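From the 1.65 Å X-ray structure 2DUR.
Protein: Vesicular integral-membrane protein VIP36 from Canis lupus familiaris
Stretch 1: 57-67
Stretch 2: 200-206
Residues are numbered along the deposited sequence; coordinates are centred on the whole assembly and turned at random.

Stretch 1, residues 57-67: QPCFLKDWEMH
Stretch 2, residues 200-206: PTGYYFG

Residues 57-67 and 200-206 run antiparallel where they meet, with Pro-58 CA 4.9 Å from Tyr-204 CA and Phe-60 CA 4.7 Å from Thr-201 CA. Both backbones are largely extended here, the main exceptions being Phe-60 (phi/psi -107/11), Lys-62 (-80/-30) and Gly-202 (91/8). Stretch 1 enters a strand at Trp-64; in stretch 2, residues 204-206 are strand.

Cys-59 satisfies both of its backbone polar groups across the contact. Cys-59 N donates to Tyr-203 O (2.8 Å, nearly straight at 174°), and Cys-59 O accepts from Gly-202 N (2.7 Å, 159°). Pro-58, lacking an N-H, offers no donor; instead Pro-58 CA lies 3.5 Å from Tyr-203 O, so that carbonyl receives a CA-H contact beside its hydrogen bond. Two residues from the Cys-59 N to Tyr-203 O bond on each chain, a water bridges the backbones: it donates to Gln-57 O (2.8 Å) and accepts from Phe-205 N (2.9 Å), satisfying both groups where the backbones are too far apart to pair. Within stretch 1, Leu-61 N makes a weak hydrogen bond to Cys-59 SG (3.6 Å), with Cys-59 in the t rotamer. Beyond the contact, His-67 NE2 donates to Glu-65 OE1 (2.6 Å, 173°), and both carboxylate oxygens of Asp-63 are satisfied elsewhere in the structure.

Gly-202 suits its place twice over. Its positive phi would jam a CB against the preceding carbonyl, and an ideal CB would also lie only 3.3 Å from Phe-60 CE2. With hydrogen there instead, Gly-202 CA sits over the Phe-60 ring, 3.9 Å from its centroid; the Phe-60 rotamer is m, with chi2 near 92°. Thr-201, rotamer p, points toward stretch 1, and Thr-201 CG2, its methyl, comes to 3.5 Å from Phe-60 O and 3.9 Å from Lys-62 CG. Pro-58 packs its compact ring over one face of Tyr-204 (m, chi2 93°), with Pro-58 CD 3.7 Å from Tyr-204 CE2.

Phe-205 (m, chi2 -74°) points toward stretch 1 and is its most heavily covered partner. Met-66 (chi1 t, chi2 and chi3 p) lays its methyl over one ring face, Met-66 CE 3.5 Å from Phe-205 CG, a flexible side chain fitted to a flat surface. Trp-64 (p, chi2 -99°) presents a face to the Phe-205 edge: their six-membered rings have centroids 4.9 Å apart and planes at 89°, with Trp-64 CH2 3.8 Å from Phe-205 CE1. Small Cys-59 adds Cys-59 CB at 3.6 Å from Phe-205 CE2.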

# COMPACT_ATOMS: atom_id res chain seq x y z
N GLN A 57 -3.70 -14.90 -4.88
CA GLN A 57 -5.10 -14.99 -5.23
C GLN A 57 -5.76 -13.62 -5.29
O GLN A 57 -5.57 -12.82 -4.37
CB GLN A 57 -5.83 -15.85 -4.20
CG GLN A 57 -5.41 -17.34 -4.21
CD GLN A 57 -5.54 -17.95 -5.60
OE1 GLN A 57 -6.64 -18.06 -6.15
NE2 GLN A 57 -4.40 -18.34 -6.18
N PRO A 58 -6.57 -13.37 -6.34
CA PRO A 58 -7.35 -12.13 -6.37
C PRO A 58 -8.28 -12.06 -5.16
O PRO A 58 -8.76 -13.11 -4.70
CB PRO A 58 -8.19 -12.24 -7.65
CG PRO A 58 -7.59 -13.34 -8.46
CD PRO A 58 -6.84 -14.23 -7.50
N CYS A 59 -8.52 -10.85 -4.67
CA CYS A 59 -9.44 -10.63 -3.57
C CYS A 59 -10.86 -10.34 -4.07
O CYS A 59 -11.06 -9.37 -4.81
CB CYS A 59 -8.98 -9.44 -2.72
SG CYS A 59 -10.06 -9.15 -1.28
N PHE A 60 -11.83 -11.17 -3.66
CA PHE A 60 -13.22 -10.95 -4.07
C PHE A 60 -14.10 -10.41 -2.94
O PHE A 60 -15.32 -10.34 -3.09
CB PHE A 60 -13.82 -12.21 -4.72
CG PHE A 60 -13.19 -12.56 -6.04
CD1 PHE A 60 -12.11 -13.44 -6.09
CD2 PHE A 60 -13.66 -11.99 -7.22
CE1 PHE A 60 -11.51 -13.76 -7.29
CE2 PHE A 60 -13.06 -12.32 -8.46
CZ PHE A 60 -11.98 -13.21 -8.47
N LEU A 61 -13.48 -9.99 -1.84
CA LEU A 61 -14.20 -9.32 -0.74
C LEU A 61 -14.63 -7.92 -1.17
O LEU A 61 -13.81 -7.16 -1.67
CB LEU A 61 -13.32 -9.20 0.50
CG LEU A 61 -12.81 -10.50 1.14
CD1 LEU A 61 -11.96 -10.16 2.31
CD2 LEU A 61 -13.96 -11.40 1.55
N LYS A 62 -15.90 -7.58 -0.95
CA LYS A 62 -16.36 -6.22 -1.20
C LYS A 62 -15.99 -5.26 -0.08
O LYS A 62 -15.80 -4.06 -0.31
CB LYS A 62 -17.88 -6.20 -1.39
CG LYS A 62 -18.38 -7.01 -2.57
CD LYS A 62 -19.91 -7.00 -2.54
CE LYS A 62 -20.50 -7.88 -3.62
NZ LYS A 62 -20.24 -9.32 -3.37
N ASP A 63 -15.90 -5.76 1.14
CA ASP A 63 -15.64 -4.91 2.30
C ASP A 63 -14.49 -5.48 3.10
O ASP A 63 -14.57 -6.61 3.62
CB ASP A 63 -16.89 -4.80 3.18
CG ASP A 63 -18.13 -4.51 2.37
OD1 ASP A 63 -18.39 -3.33 2.10
OD2 ASP A 63 -18.81 -5.48 1.97
N TRP A 64 -13.40 -4.72 3.20
CA TRP A 64 -12.18 -5.25 3.80
C TRP A 64 -11.36 -4.21 4.52
O TRP A 64 -11.54 -2.99 4.33
CB TRP A 64 -11.34 -5.98 2.75
CG TRP A 64 -11.09 -5.21 1.47
CD1 TRP A 64 -11.76 -5.36 0.29
CD2 TRP A 64 -10.11 -4.19 1.24
NE1 TRP A 64 -11.25 -4.52 -0.66
CE2 TRP A 64 -10.23 -3.78 -0.11
CE3 TRP A 64 -9.12 -3.59 2.04
CZ2 TRP A 64 -9.42 -2.79 -0.68
CZ3 TRP A 64 -8.31 -2.58 1.48
CH2 TRP A 64 -8.46 -2.21 0.13
N GLU A 65 -10.46 -4.69 5.38
CA GLU A 65 -9.56 -3.78 6.05
C GLU A 65 -8.23 -4.47 6.14
O GLU A 65 -8.14 -5.59 6.67
CB GLU A 65 -10.06 -3.43 7.46
CG GLU A 65 -9.19 -2.41 8.18
CD GLU A 65 -9.85 -1.85 9.44
OE1 GLU A 65 -9.20 -1.82 10.50
OE2 GLU A 65 -11.03 -1.44 9.37
N MET A 66 -7.20 -3.82 5.58
CA MET A 66 -5.83 -4.34 5.61
C MET A 66 -4.99 -3.62 6.67
O MET A 66 -4.94 -2.40 6.72
CB MET A 66 -5.16 -4.12 4.22
CG MET A 66 -3.70 -4.64 4.16
SD MET A 66 -3.62 -6.45 4.11
CE MET A 66 -3.77 -6.80 2.36
N HIS A 67 -4.34 -4.40 7.54
CA HIS A 67 -3.43 -3.81 8.50
C HIS A 67 -2.01 -4.17 8.13
O HIS A 67 -1.68 -5.34 7.94
CB HIS A 67 -3.68 -4.36 9.91
CG HIS A 67 -5.02 -3.99 10.46
ND1 HIS A 67 -5.47 -4.46 11.67
CD2 HIS A 67 -6.00 -3.21 9.95
CE1 HIS A 67 -6.68 -3.98 11.89
NE2 HIS A 67 -7.03 -3.22 10.87
N PRO A 200 -13.37 -2.34 -8.25
CA PRO A 200 -13.92 -3.68 -8.44
C PRO A 200 -13.38 -4.71 -7.44
O PRO A 200 -12.36 -4.47 -6.77
CB PRO A 200 -13.44 -4.03 -9.85
CG PRO A 200 -12.10 -3.33 -9.94
CD PRO A 200 -12.32 -2.03 -9.25
N THR A 201 -14.07 -5.84 -7.36
CA THR A 201 -13.50 -7.03 -6.72
C THR A 201 -12.60 -7.70 -7.77
O THR A 201 -12.68 -7.36 -8.96
CB THR A 201 -14.61 -8.02 -6.34
OG1 THR A 201 -15.48 -8.20 -7.46
CG2 THR A 201 -15.40 -7.52 -5.11
N GLY A 202 -11.78 -8.66 -7.34
CA GLY A 202 -10.94 -9.44 -8.25
C GLY A 202 -9.55 -8.85 -8.49
O GLY A 202 -8.82 -9.32 -9.38
N TYR A 203 -9.18 -7.82 -7.73
CA TYR A 203 -7.84 -7.23 -7.85
C TYR A 203 -6.87 -7.89 -6.86
O TYR A 203 -7.29 -8.66 -5.98
CB TYR A 203 -7.92 -5.71 -7.64
CG TYR A 203 -8.31 -4.89 -8.87
CD1 TYR A 203 -8.78 -5.50 -10.03
CD2 TYR A 203 -8.21 -3.48 -8.85
CE1 TYR A 203 -9.13 -4.73 -11.16
CE2 TYR A 203 -8.57 -2.71 -9.95
CZ TYR A 203 -9.00 -3.33 -11.12
OH TYR A 203 -9.35 -2.56 -12.20
N TYR A 204 -5.57 -7.59 -6.99
CA TYR A 204 -4.52 -8.19 -6.17
C TYR A 204 -3.94 -7.24 -5.15
O TYR A 204 -3.65 -6.08 -5.46
CB TYR A 204 -3.35 -8.66 -7.08
CG TYR A 204 -3.73 -9.74 -8.02
CD1 TYR A 204 -4.15 -9.45 -9.31
CD2 TYR A 204 -3.66 -11.10 -7.63
CE1 TYR A 204 -4.52 -10.46 -10.19
CE2 TYR A 204 -4.03 -12.10 -8.50
CZ TYR A 204 -4.46 -11.78 -9.78
OH TYR A 204 -4.83 -12.77 -10.67
N PHE A 205 -3.74 -7.72 -3.92
CA PHE A 205 -2.97 -6.94 -2.96
C PHE A 205 -1.48 -7.11 -3.23
O PHE A 205 -1.00 -8.21 -3.52
CB PHE A 205 -3.28 -7.34 -1.52
CG PHE A 205 -4.64 -6.90 -1.07
CD1 PHE A 205 -4.85 -5.56 -0.79
CD2 PHE A 205 -5.70 -7.81 -0.98
CE1 PHE A 205 -6.10 -5.11 -0.39
CE2 PHE A 205 -6.97 -7.36 -0.57
CZ PHE A 205 -7.16 -6.01 -0.29
N GLY A 206 -0.77 -6.01 -3.11
CA GLY A 206 0.70 -6.02 -3.27
C GLY A 206 1.35 -4.92 -2.45
O GLY A 206 0.68 -4.02 -1.93
O HOH W 1 -4.91 -10.33 -3.30